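Local structure of MSHA biogenesis protein MshE (Vibrio cholerae, 5HTL) at residues A[27-32]-A[37-42]; A[67-72]-A[91-96]. The protein binds the second messenger cyclic di-GMP through its N-terminal region and probably takes part in building the MSHA pilus. All coordinates share one frame; numbering follows the deposited sequence.

Contact 1: residues A[27-32]-A[37-42]; sequences QALNAQ and RRLGDT. With C2E (9,9'-[(2R,3R,3aS,5S,7aR,9R,10R,10aS,12S,14aR)-3,5,10,12-tetrahydroxy-5,12-dioxidooctahydro-2H,7H-difuro[3,2-d:3',2'-j][1,3,7,9,2,8]tetraoxadiphosphacyclododecine-2,9-diyl]bis(2-amino-1,9-dihydro-6H-purin-6-one)), chain C.
With chi1 of Q32 at 145°, off the usual staggered positions, and the chain extended beyond CG, the Q32 amide crosses from helix 22-32 to R37 and R38 ahead of helix 39-45. This is one face of the MshEN cyclic di-GMP pocket, where the start of helix 39-45, with R38 as N-cap, receives a phosphate. Q32 NE2 divides its two hydrogens: one goes to R37 O at 2.9 Å, in the carbonyl plane on a lone pair and nearly straight, the other to phosphate oxygen O11. L39 N also donates to O11, so the two nitrogens lie close together as donors sharing an acceptor. Across the amide, OE1 accepts from the ribose hydroxyl O2', which would fix which way round the amide sits. Chi1 of 176° swings L39 CG away from its own N, and the two methyls part: CD1 packs on A28 CB at 3.8 Å and on L29 CD2, CD2 meets N7 of one guanine. L29 places both methyls against that same base. On the other guanine, G40 N donates to N71 at 3.0 Å. R38 NH1 bonds to O21 at 3.0 Å, with the oxygen at the edge of the guanidinium, in its plane.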
loop_
_atom_site.group_PDB
_atom_site.type_symbol
_atom_site.label_atom_id
_atom_site.label_comp_id
_atom_site.label_asym_id
_atom_site.label_seq_id
_atom_site.Cartn_x
_atom_site.Cartn_y
_atom_site.Cartn_z
ATOM N N GLN A 27 -0.735 -25.363 15.404
ATOM C CA GLN A 27 -1.832 -26.232 15.033
ATOM C C GLN A 27 -2.342 -25.915 13.627
ATOM O O GLN A 27 -2.551 -26.814 12.813
ATOM C CB GLN A 27 -2.968 -26.098 16.050
ATOM C CG GLN A 27 -4.088 -27.085 15.837
ATOM C CD GLN A 27 -5.169 -26.978 16.891
ATOM O OE1 GLN A 27 -5.031 -26.246 17.873
ATOM N NE2 GLN A 27 -6.256 -27.717 16.695
ATOM N N ALA A 28 -2.514 -24.632 13.330
ATOM C CA ALA A 28 -3.039 -24.232 12.029
ATOM C C ALA A 28 -2.039 -24.479 10.897
ATOM O O ALA A 28 -2.436 -24.863 9.799
ATOM C CB ALA A 28 -3.464 -22.787 12.052
ATOM N N LEU A 29 -0.756 -24.255 11.162
ATOM C CA LEU A 29 0.277 -24.499 10.155
ATOM C C LEU A 29 0.319 -25.979 9.803
ATOM O O LEU A 29 0.434 -26.333 8.628
ATOM C CB LEU A 29 1.644 -24.011 10.630
ATOM C CG LEU A 29 1.801 -22.496 10.688
ATOM C CD1 LEU A 29 3.077 -22.156 11.451
ATOM C CD2 LEU A 29 1.823 -21.901 9.282
ATOM N N ASN A 30 0.203 -26.834 10.816
ATOM C CA ASN A 30 0.130 -28.284 10.605
ATOM C C ASN A 30 -1.097 -28.660 9.778
ATOM O O ASN A 30 -1.023 -29.472 8.848
ATOM C CB ASN A 30 0.091 -29.033 11.948
ATOM C CG ASN A 30 1.379 -28.899 12.742
ATOM O OD1 ASN A 30 2.432 -28.577 12.193
ATOM N ND2 ASN A 30 1.301 -29.155 14.046
ATOM N N ALA A 31 -2.228 -28.053 10.117
ATOM C CA ALA A 31 -3.517 -28.390 9.515
ATOM C C ALA A 31 -3.691 -27.864 8.090
ATOM O O ALA A 31 -4.443 -28.438 7.289
ATOM C CB ALA A 31 -4.644 -27.873 10.394
ATOM N N GLN A 32 -2.996 -26.781 7.771
ATOM C CA GLN A 32 -3.116 -26.131 6.470
ATOM C C GLN A 32 -2.498 -26.969 5.342
ATOM O O GLN A 32 -2.961 -26.919 4.194
ATOM C CB GLN A 32 -2.471 -24.741 6.551
ATOM C CG GLN A 32 -1.782 -24.284 5.293
ATOM C CD GLN A 32 -1.198 -22.894 5.420
ATOM O OE1 GLN A 32 -0.239 -22.670 6.154
ATOM N NE2 GLN A 32 -1.751 -21.961 4.670
ATOM N N ARG A 37 -5.745 -24.321 1.399
ATOM C CA ARG A 37 -6.247 -23.179 2.149
ATOM C C ARG A 37 -5.118 -22.336 2.728
ATOM O O ARG A 37 -4.081 -22.857 3.137
ATOM C CB ARG A 37 -7.215 -23.640 3.242
ATOM C CG ARG A 37 -8.428 -24.381 2.677
ATOM C CD ARG A 37 -9.750 -23.896 3.260
ATOM N NE ARG A 37 -10.856 -24.097 2.321
ATOM C CZ ARG A 37 -11.545 -25.229 2.190
ATOM N NH1 ARG A 37 -12.528 -25.307 1.302
ATOM N NH2 ARG A 37 -11.258 -26.284 2.940
ATOM N N ARG A 38 -5.309 -21.028 2.730
ATOM C CA ARG A 38 -4.313 -20.148 3.325
ATOM C C ARG A 38 -4.417 -20.143 4.854
ATOM O O ARG A 38 -5.370 -20.687 5.427
ATOM C CB ARG A 38 -4.403 -18.749 2.720
ATOM C CG ARG A 38 -4.262 -18.768 1.193
ATOM C CD ARG A 38 -3.493 -17.565 0.679
ATOM N NE ARG A 38 -3.471 -17.534 -0.783
ATOM C CZ ARG A 38 -2.480 -17.995 -1.543
ATOM N NH1 ARG A 38 -1.389 -18.530 -1.006
ATOM N NH2 ARG A 38 -2.579 -17.905 -2.859
ATOM N N LEU A 39 -3.419 -19.552 5.508
ATOM C CA LEU A 39 -3.312 -19.638 6.954
ATOM C C LEU A 39 -4.464 -18.964 7.693
ATOM O O LEU A 39 -4.997 -19.522 8.655
ATOM C CB LEU A 39 -1.982 -19.047 7.429
ATOM C CG LEU A 39 -1.778 -18.988 8.944
ATOM C CD1 LEU A 39 -1.819 -20.382 9.575
ATOM C CD2 LEU A 39 -0.467 -18.275 9.238
ATOM N N GLY A 40 -4.844 -17.769 7.252
ATOM C CA GLY A 40 -5.915 -17.031 7.903
ATOM C C GLY A 40 -7.212 -17.820 7.897
ATOM O O GLY A 40 -7.875 -17.968 8.930
ATOM N N ASP A 41 -7.575 -18.340 6.727
ATOM C CA ASP A 41 -8.790 -19.138 6.592
ATOM C C ASP A 41 -8.712 -20.423 7.427
ATOM O O ASP A 41 -9.719 -20.897 7.948
ATOM C CB ASP A 41 -9.075 -19.421 5.111
ATOM C CG ASP A 41 -9.609 -18.192 4.364
ATOM O OD1 ASP A 41 -10.240 -17.308 4.989
ATOM O OD2 ASP A 41 -9.404 -18.120 3.134
ATOM N N THR A 42 -7.513 -20.976 7.584
ATOM C CA THR A 42 -7.340 -22.140 8.453
ATOM C C THR A 42 -7.580 -21.786 9.923
ATOM O O THR A 42 -8.277 -22.503 10.644
ATOM C CB THR A 42 -5.960 -22.784 8.272
ATOM O OG1 THR A 42 -5.796 -23.144 6.887
ATOM C CG2 THR A 42 -5.843 -24.039 9.108
HETATM P P1 C2E C . 2.783 -14.490 4.582
HETATM O O2P C2E C . 2.080 -14.003 5.826
HETATM O O1P C2E C . 4.102 -13.786 4.347
HETATM O "O5'" C2E C . 2.994 -16.049 4.724
HETATM C "C5'" C2E C . 3.478 -16.906 3.727
HETATM C "C4'" C2E C . 3.334 -18.327 4.027
HETATM O "O4'" C2E C . 4.070 -18.674 5.160
HETATM C "C3'" C2E C . 1.909 -18.692 4.340
HETATM O "O3'" C2E C . 1.261 -19.148 3.177
HETATM C "C2'" C2E C . 2.009 -19.636 5.363
HETATM O "O2'" C2E C . 1.998 -20.972 4.816
HETATM C "C1'" C2E C . 3.281 -19.372 6.079
HETATM N N9 C2E C . 3.077 -18.520 7.210
HETATM C C8 C2E C . 2.394 -17.419 7.510
HETATM N N7 C2E C . 2.697 -17.123 8.780
HETATM C C5 C2E C . 3.578 -18.050 9.262
HETATM C C6 C2E C . 4.200 -18.184 10.509
HETATM O O6 C2E C . 3.953 -17.304 11.499
HETATM N N1 C2E C . 5.035 -19.209 10.713
HETATM C C2 C2E C . 5.279 -20.078 9.728
HETATM N N2 C2E C . 6.182 -21.151 10.009
HETATM N N3 C2E C . 4.709 -19.990 8.506
HETATM C C4 C2E C . 3.847 -18.984 8.237
HETATM P P11 C2E C . -0.270 -18.806 2.900
HETATM O O21 C2E C . -0.766 -19.582 1.692
HETATM O O11 C2E C . -1.053 -19.247 4.102
HETATM O O5A C2E C . -0.502 -17.267 2.778
HETATM C C5A C2E C . 0.090 -16.500 1.742
HETATM C C4A C2E C . 0.083 -15.073 1.932
HETATM O O4A C2E C . -1.293 -14.562 1.858
HETATM C C3A C2E C . 0.557 -14.662 3.272
HETATM O O3A C2E C . 1.904 -14.233 3.292
HETATM C C2A C2E C . -0.345 -13.575 3.701
HETATM O O2A C2E C . 0.079 -12.325 3.329
HETATM C C1A C2E C . -1.638 -13.841 3.017
HETATM N N91 C2E C . -2.635 -14.648 3.709
HETATM C C81 C2E C . -2.455 -15.608 4.636
HETATM N N71 C2E C . -3.646 -16.129 4.982
HETATM C C51 C2E C . -4.604 -15.501 4.259
HETATM C C61 C2E C . -5.997 -15.591 4.156
HETATM O O61 C2E C . -6.730 -16.495 4.905
HETATM N N11 C2E C . -6.644 -14.788 3.314
HETATM C C21 C2E C . -5.988 -13.906 2.567
HETATM N N21 C2E C . -6.767 -13.101 1.713
HETATM N N31 C2E C . -4.656 -13.781 2.616
HETATM C C41 C2E C . -3.955 -14.573 3.456
#

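Contact 2: residues A[67-72]-A[91-96]; sequences IDLSRA and RALVIG
I67 and I95 reach toward each other tip to tip, their CD1 methyls meeting at 3.8 Å. Each isoleucine holds CG1 between its backbone N and carbonyl carbon (chi1 61° and 64°), so the two use the same rotamer from facing sides. L69 comes in differently: its branched end lies obliquely over two residues of strand 92-98. CD2 meets L93 CD2 at 4.0 Å, and CD1 rests against I95 CG2 at 4.1 Å, so I95 offers one branch to each partner. No hydrogen bond crosses between the segments; the join is wholly aliphatic, and all four side chains are buried. Polar order lies behind it, where the D68 carboxylate oxygen OD1 takes a bond from S70 OG at 2.6 Å and from Q136 NE2, while Q136 OE1 receives L69 N. The irregular 67-72 segment is thereby tied to helix 134-144 as well as packed on the strand. Where I95 and G96 both face R103, strand 92-98 has a classic beta bulge. L137 of helix 134-144 touches both leucines, F141 adds to L93, and A105 of strand 101-106 lies against I67, so the leucines lie against helix 134-144 and I67 against the sheet.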
loop_
_atom_site.group_PDB
_atom_site.type_symbol
_atom_site.label_atom_id
_atom_site.label_comp_id
_atom_site.label_asym_id
_atom_site.label_seq_id
_atom_site.Cartn_x
_atom_site.Cartn_y
_atom_site.Cartn_z
ATOM N N ILE A 67 -11.587 -0.207 3.979
ATOM C CA ILE A 67 -12.664 0.753 3.751
ATOM C C ILE A 67 -14.020 0.131 4.010
ATOM O O ILE A 67 -14.192 -1.089 3.908
ATOM C CB ILE A 67 -12.642 1.365 2.320
ATOM C CG1 ILE A 67 -12.808 0.292 1.241
ATOM C CG2 ILE A 67 -11.359 2.172 2.126
ATOM C CD1 ILE A 67 -13.212 0.861 -0.107
ATOM N N ASP A 68 -14.969 0.984 4.373
ATOM C CA ASP A 68 -16.367 0.589 4.412
ATOM C C ASP A 68 -16.960 0.946 3.060
ATOM O O ASP A 68 -17.414 2.072 2.843
ATOM C CB ASP A 68 -17.101 1.332 5.526
ATOM C CG ASP A 68 -18.560 0.947 5.622
ATOM O OD1 ASP A 68 -19.049 0.167 4.772
ATOM O OD2 ASP A 68 -19.231 1.446 6.553
ATOM N N LEU A 69 -16.968 -0.019 2.154
ATOM C CA LEU A 69 -17.382 0.236 0.789
ATOM C C LEU A 69 -18.889 0.547 0.674
ATOM O O LEU A 69 -19.332 1.129 -0.310
ATOM C CB LEU A 69 -16.959 -0.946 -0.082
ATOM C CG LEU A 69 -17.142 -0.835 -1.585
ATOM C CD1 LEU A 69 -16.510 0.442 -2.144
ATOM C CD2 LEU A 69 -16.550 -2.075 -2.246
ATOM N N SER A 70 -19.656 0.200 1.702
ATOM C CA SER A 70 -21.088 0.502 1.713
ATOM C C SER A 70 -21.347 1.998 1.891
ATOM O O SER A 70 -22.442 2.494 1.619
ATOM C CB SER A 70 -21.795 -0.268 2.825
ATOM O OG SER A 70 -21.578 0.332 4.090
ATOM N N ARG A 71 -20.332 2.723 2.343
ATOM C CA ARG A 71 -20.490 4.141 2.625
ATOM C C ARG A 71 -19.423 4.976 1.963
ATOM O O ARG A 71 -19.491 6.202 1.972
ATOM C CB ARG A 71 -20.439 4.386 4.132
ATOM C CG ARG A 71 -21.768 4.178 4.816
ATOM C CD ARG A 71 -21.674 4.490 6.291
ATOM N NE ARG A 71 -22.521 5.611 6.679
ATOM C CZ ARG A 71 -22.169 6.532 7.568
ATOM N NH1 ARG A 71 -20.979 6.467 8.152
ATOM N NH2 ARG A 71 -23.000 7.522 7.869
ATOM N N ALA A 72 -18.416 4.309 1.413
ATOM C CA ALA A 72 -17.257 5.022 0.901
ATOM C C ALA A 72 -17.568 5.829 -0.354
ATOM O O ALA A 72 -18.490 5.528 -1.112
ATOM C CB ALA A 72 -16.103 4.057 0.645
ATOM N N ARG A 91 -12.380 -9.946 -8.102
ATOM C CA ARG A 91 -12.904 -9.337 -6.873
ATOM C C ARG A 91 -12.218 -7.995 -6.603
ATOM O O ARG A 91 -11.643 -7.763 -5.533
ATOM C CB ARG A 91 -12.821 -10.306 -5.689
ATOM C CG ARG A 91 -13.631 -11.594 -5.926
ATOM C CD ARG A 91 -13.436 -12.593 -4.792
ATOM N NE ARG A 91 -12.063 -13.080 -4.754
ATOM C CZ ARG A 91 -11.537 -13.770 -3.746
ATOM N NH1 ARG A 91 -12.281 -14.079 -2.693
ATOM N NH2 ARG A 91 -10.273 -14.156 -3.799
ATOM N N ALA A 92 -12.310 -7.112 -7.591
ATOM C CA ALA A 92 -11.637 -5.811 -7.582
ATOM C C ALA A 92 -12.581 -4.774 -8.146
ATOM O O ALA A 92 -13.260 -5.029 -9.134
ATOM C CB ALA A 92 -10.377 -5.875 -8.422
ATOM N N LEU A 93 -12.633 -3.608 -7.516
ATOM C CA LEU A 93 -13.481 -2.506 -7.965
ATOM C C LEU A 93 -12.675 -1.223 -8.027
ATOM O O LEU A 93 -12.066 -0.820 -7.038
ATOM C CB LEU A 93 -14.643 -2.309 -6.987
ATOM C CG LEU A 93 -15.672 -1.215 -7.307
ATOM C CD1 LEU A 93 -16.487 -1.650 -8.508
ATOM C CD2 LEU A 93 -16.602 -0.944 -6.131
ATOM N N VAL A 94 -12.675 -0.574 -9.185
ATOM C CA VAL A 94 -12.044 0.731 -9.328
ATOM C C VAL A 94 -12.955 1.794 -8.727
ATOM O O VAL A 94 -14.083 1.988 -9.190
ATOM C CB VAL A 94 -11.813 1.084 -10.807
ATOM C CG1 VAL A 94 -11.075 2.413 -10.914
ATOM C CG2 VAL A 94 -11.039 -0.023 -11.498
ATOM N N ILE A 95 -12.488 2.441 -7.660
ATOM C CA ILE A 95 -13.310 3.416 -6.940
ATOM C C ILE A 95 -12.808 4.846 -7.074
ATOM O O ILE A 95 -13.476 5.784 -6.647
ATOM C CB ILE A 95 -13.463 3.060 -5.435
ATOM C CG1 ILE A 95 -12.114 3.105 -4.716
ATOM C CG2 ILE A 95 -14.135 1.692 -5.272
ATOM C CD1 ILE A 95 -12.210 2.955 -3.177
ATOM N N GLY A 96 -11.639 5.012 -7.670
ATOM C CA GLY A 96 -11.109 6.343 -7.888
ATOM C C GLY A 96 -10.193 6.373 -9.086
ATOM O O GLY A 96 -9.493 5.394 -9.358
#

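In the fold
Contact 1 closes before contact 2 opens along the chain, and the two share no helix or strand. Their centres are 28 Å apart on opposite sides of the chain's centre, with nearest atoms about 8 Å apart. Contact 1 belongs to the helical N-terminal part, pairing helices 22-32 and 39-45; contact 2 belongs to the part with the three-stranded sheet, joining the loop after helix 51-62 to strand 92-98. Each contact has a cyclic di-GMP nearby, but not the same molecule: contact 1 holds one directly, while the side chain of I67 is about 8 Å from another. Contact 2 also borders the second subunit, whose N34 and G36 pack on D68 and I67.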